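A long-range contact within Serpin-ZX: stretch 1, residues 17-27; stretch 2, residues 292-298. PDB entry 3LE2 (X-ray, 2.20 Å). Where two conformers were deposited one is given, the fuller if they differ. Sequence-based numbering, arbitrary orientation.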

# COMPACT_ATOMS: atom_id res chain seq x y z
N MET A 17 -1.54 8.40 4.88
CA MET A 17 -0.20 8.99 4.95
C MET A 17 0.26 9.12 6.40
O MET A 17 1.44 8.94 6.71
N ASN A 18 -0.67 9.43 7.30
CA ASN A 18 -0.31 9.50 8.71
C ASN A 18 -0.00 8.09 9.24
O ASN A 18 0.93 7.89 10.02
N LEU A 19 -0.79 7.11 8.82
CA LEU A 19 -0.47 5.71 9.12
C LEU A 19 0.95 5.41 8.65
O LEU A 19 1.76 4.88 9.41
N ALA A 20 1.27 5.77 7.41
CA ALA A 20 2.63 5.56 6.90
C ALA A 20 3.69 6.23 7.78
O ALA A 20 4.77 5.69 7.99
N LYS A 21 3.37 7.42 8.28
CA LYS A 21 4.27 8.14 9.18
C LYS A 21 4.51 7.32 10.43
O LYS A 21 5.65 7.12 10.85
N HIS A 22 3.43 6.83 11.03
CA HIS A 22 3.54 6.02 12.24
C HIS A 22 4.28 4.70 12.02
O HIS A 22 5.02 4.26 12.88
N VAL A 23 4.06 4.05 10.88
CA VAL A 23 4.81 2.83 10.57
C VAL A 23 6.30 3.15 10.48
O VAL A 23 7.13 2.47 11.10
N ILE A 24 6.65 4.19 9.74
CA ILE A 24 8.04 4.60 9.62
C ILE A 24 8.68 4.88 10.98
O ILE A 24 9.87 4.66 11.17
N THR A 25 7.88 5.36 11.93
CA THR A 25 8.41 5.67 13.26
C THR A 25 8.89 4.40 13.98
O THR A 25 9.80 4.45 14.79
N THR A 26 8.29 3.26 13.64
CA THR A 26 8.59 1.98 14.29
C THR A 26 9.76 1.22 13.66
O THR A 26 10.14 0.15 14.15
N VAL A 27 10.33 1.72 12.57
CA VAL A 27 11.46 1.02 11.97
C VAL A 27 12.73 1.83 12.12
O VAL A 27 12.68 3.01 12.50
N ASN A 292 -0.35 -2.48 16.59
CA ASN A 292 0.24 -1.41 17.39
C ASN A 292 0.21 -0.00 16.78
O ASN A 292 -0.15 0.95 17.47
N VAL A 293 0.58 0.15 15.51
CA VAL A 293 0.56 1.50 14.94
C VAL A 293 -0.86 2.03 14.91
O VAL A 293 -1.07 3.22 15.09
N LEU A 294 -1.83 1.15 14.67
CA LEU A 294 -3.22 1.57 14.62
C LEU A 294 -3.68 2.05 15.99
O LEU A 294 -4.31 3.11 16.08
N LYS A 295 -3.37 1.30 17.05
CA LYS A 295 -3.63 1.76 18.41
C LYS A 295 -3.01 3.14 18.62
O LYS A 295 -3.62 4.02 19.24
N GLY A 296 -1.81 3.32 18.09
CA GLY A 296 -1.13 4.61 18.14
C GLY A 296 -1.93 5.75 17.53
O GLY A 296 -1.91 6.85 18.05
N LEU A 297 -2.62 5.49 16.42
CA LEU A 297 -3.47 6.50 15.78
C LEU A 297 -4.82 6.60 16.47
O LEU A 297 -5.75 7.23 15.95
N GLY A 298 -4.95 5.94 17.62
CA GLY A 298 -6.17 6.01 18.40
C GLY A 298 -7.24 4.99 18.05
O GLY A 298 -8.33 5.01 18.64

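Packing of helix 17-25 of Serpin-ZX against the end of helix 292-296 and the turn that follows it. The axes approach to 9.5 Å with 121° between their N-to-C directions, and the backbones are nearest at His 22 and Val 293, whose CA atoms lie 6.0 Å apart. No hydrogen bond crosses between the stretches; the contact is mainly apolar, with the His 22 ring, Asn 18 and the Thr 26 methyl contributing, and it buries 352 Å², both sides summed.

Val 293 and Leu 297, one helical turn apart, carry most of the second stretch's share. Val 293 points its CA-to-CB bond toward the first helix, with chi1 m. Val 293 CG2 meets Leu 19 CD1 at 3.4 Å, Val 293 CG1 lies 3.8 Å from Thr 26 CG2 and 4.0 Å from His 22 O, and both Val 293 methyls, CG1 and CG2, are about 4.2 Å from Val 23 CG2. The CB atoms of Val 293 and His 22 are themselves 4.3 Å apart.

Leu 19 starts sideways, but its t, p rotamer (172°, 58°) brings CD1 into the contact. Leu 19 CD1 also lies 3.7 Å from Leu 297 CD1 and 4.3 Å from Leu 294 CD2. Leu 294 points away at its CB, yet its m, t rotamer swings CD2 back far enough to reach Leu 19.

Leu 297 is the first residue to leave helical phi/psi, and its CA-to-CB bond also runs sideways. Its m, t rotamer (-65°, 151°) carries the branched end to the first helix, CD1 to Leu 19 and CD2 to His 22 and Asn 18. His 22 points toward the second stretch, and chi1 m with chi2 at -129° presents one ring face to Leu 297: CD2 sits 3.5 Å from the ring centroid, 12° off the normal, a CH-pi contact. Asn 18, chi1 t, extends alongside, placing ND2 3.3 Å from Leu 297 CD2, a van der Waals contact rather than a polar one.

Gly 296 lies beside the imidazole, its O 4.1 Å from His 22 CE1; a CB here would clash with Val 293 O of its own stretch (3.0 Å). At the other end of the contact, Thr 26 adopts chi1 p, which lets OG1 donate a hydrogen bond to Val 23 O (2.7 Å) while CG2 faces Val 293. The hydroxyl is thus satisfied within its own stretch, and the methyl supplies the contact.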

# COMPACT_ATOMS: atom_id res chain seq x y z
CB MET A 17 -0.16 10.36 4.27
CG MET A 17 -0.42 10.32 2.78
SD MET A 17 0.67 9.21 1.87
CE MET A 17 2.25 9.96 2.12
CB ASN A 18 -1.43 10.18 9.51
CG ASN A 18 -0.98 10.57 10.91
OD1 ASN A 18 0.22 10.74 11.17
ND2 ASN A 18 -1.93 10.71 11.81
CB LEU A 19 -1.50 4.77 8.49
CG LEU A 19 -1.19 3.26 8.56
CD1 LEU A 19 -1.01 2.81 9.99
CD2 LEU A 19 -2.28 2.44 7.87
CB ALA A 20 2.75 6.03 5.46
CB LYS A 21 3.69 9.51 9.55
CG LYS A 21 4.54 10.35 10.52
CD LYS A 21 5.79 10.93 9.86
CE LYS A 21 6.52 11.89 10.80
NZ LYS A 21 7.75 12.50 10.20
CB HIS A 22 2.18 5.76 12.88
CG HIS A 22 1.57 6.98 13.51
ND1 HIS A 22 1.09 6.99 14.80
CD2 HIS A 22 1.37 8.23 13.02
CE1 HIS A 22 0.62 8.19 15.08
NE2 HIS A 22 0.78 8.97 14.02
CB VAL A 23 4.37 2.18 9.26
CG1 VAL A 23 5.33 1.04 8.88
CG2 VAL A 23 2.93 1.69 9.36
CB ILE A 24 8.18 5.81 8.68
CG1 ILE A 24 7.78 5.39 7.26
CG2 ILE A 24 9.61 6.35 8.68
CD1 ILE A 24 7.53 6.54 6.31
CB THR A 25 7.36 6.41 14.13
OG1 THR A 25 7.18 7.74 13.62
CG2 THR A 25 7.82 6.53 15.57
CB THR A 26 7.36 1.01 14.27
OG1 THR A 26 7.17 0.52 12.95
CG2 THR A 26 6.08 1.71 14.75
CB VAL A 27 11.21 0.63 10.49
CG1 VAL A 27 10.00 -0.29 10.38
CG2 VAL A 27 11.07 1.87 9.61
CB ASN A 292 1.65 -1.77 17.85
CG ASN A 292 1.66 -2.74 19.05
OD1 ASN A 292 0.62 -3.07 19.62
ND2 ASN A 292 2.86 -3.20 19.42
CB VAL A 293 1.15 1.64 13.51
CG1 VAL A 293 2.58 1.19 13.47
CG2 VAL A 293 0.29 0.91 12.51
CB LEU A 294 -4.12 0.46 14.10
CG LEU A 294 -4.07 0.23 12.59
CD1 LEU A 294 -4.77 -1.07 12.27
CD2 LEU A 294 -4.69 1.39 11.81
CB LYS A 295 -3.09 0.76 19.44
CG LYS A 295 -4.04 -0.40 19.67
CD LYS A 295 -3.33 -1.64 20.15
CE LYS A 295 -2.74 -1.46 21.51
NZ LYS A 295 -2.24 -2.78 22.00
CB LEU A 297 -3.70 6.17 14.30
CG LEU A 297 -2.46 6.22 13.43
CD1 LEU A 297 -2.58 5.25 12.27
CD2 LEU A 297 -2.23 7.64 12.95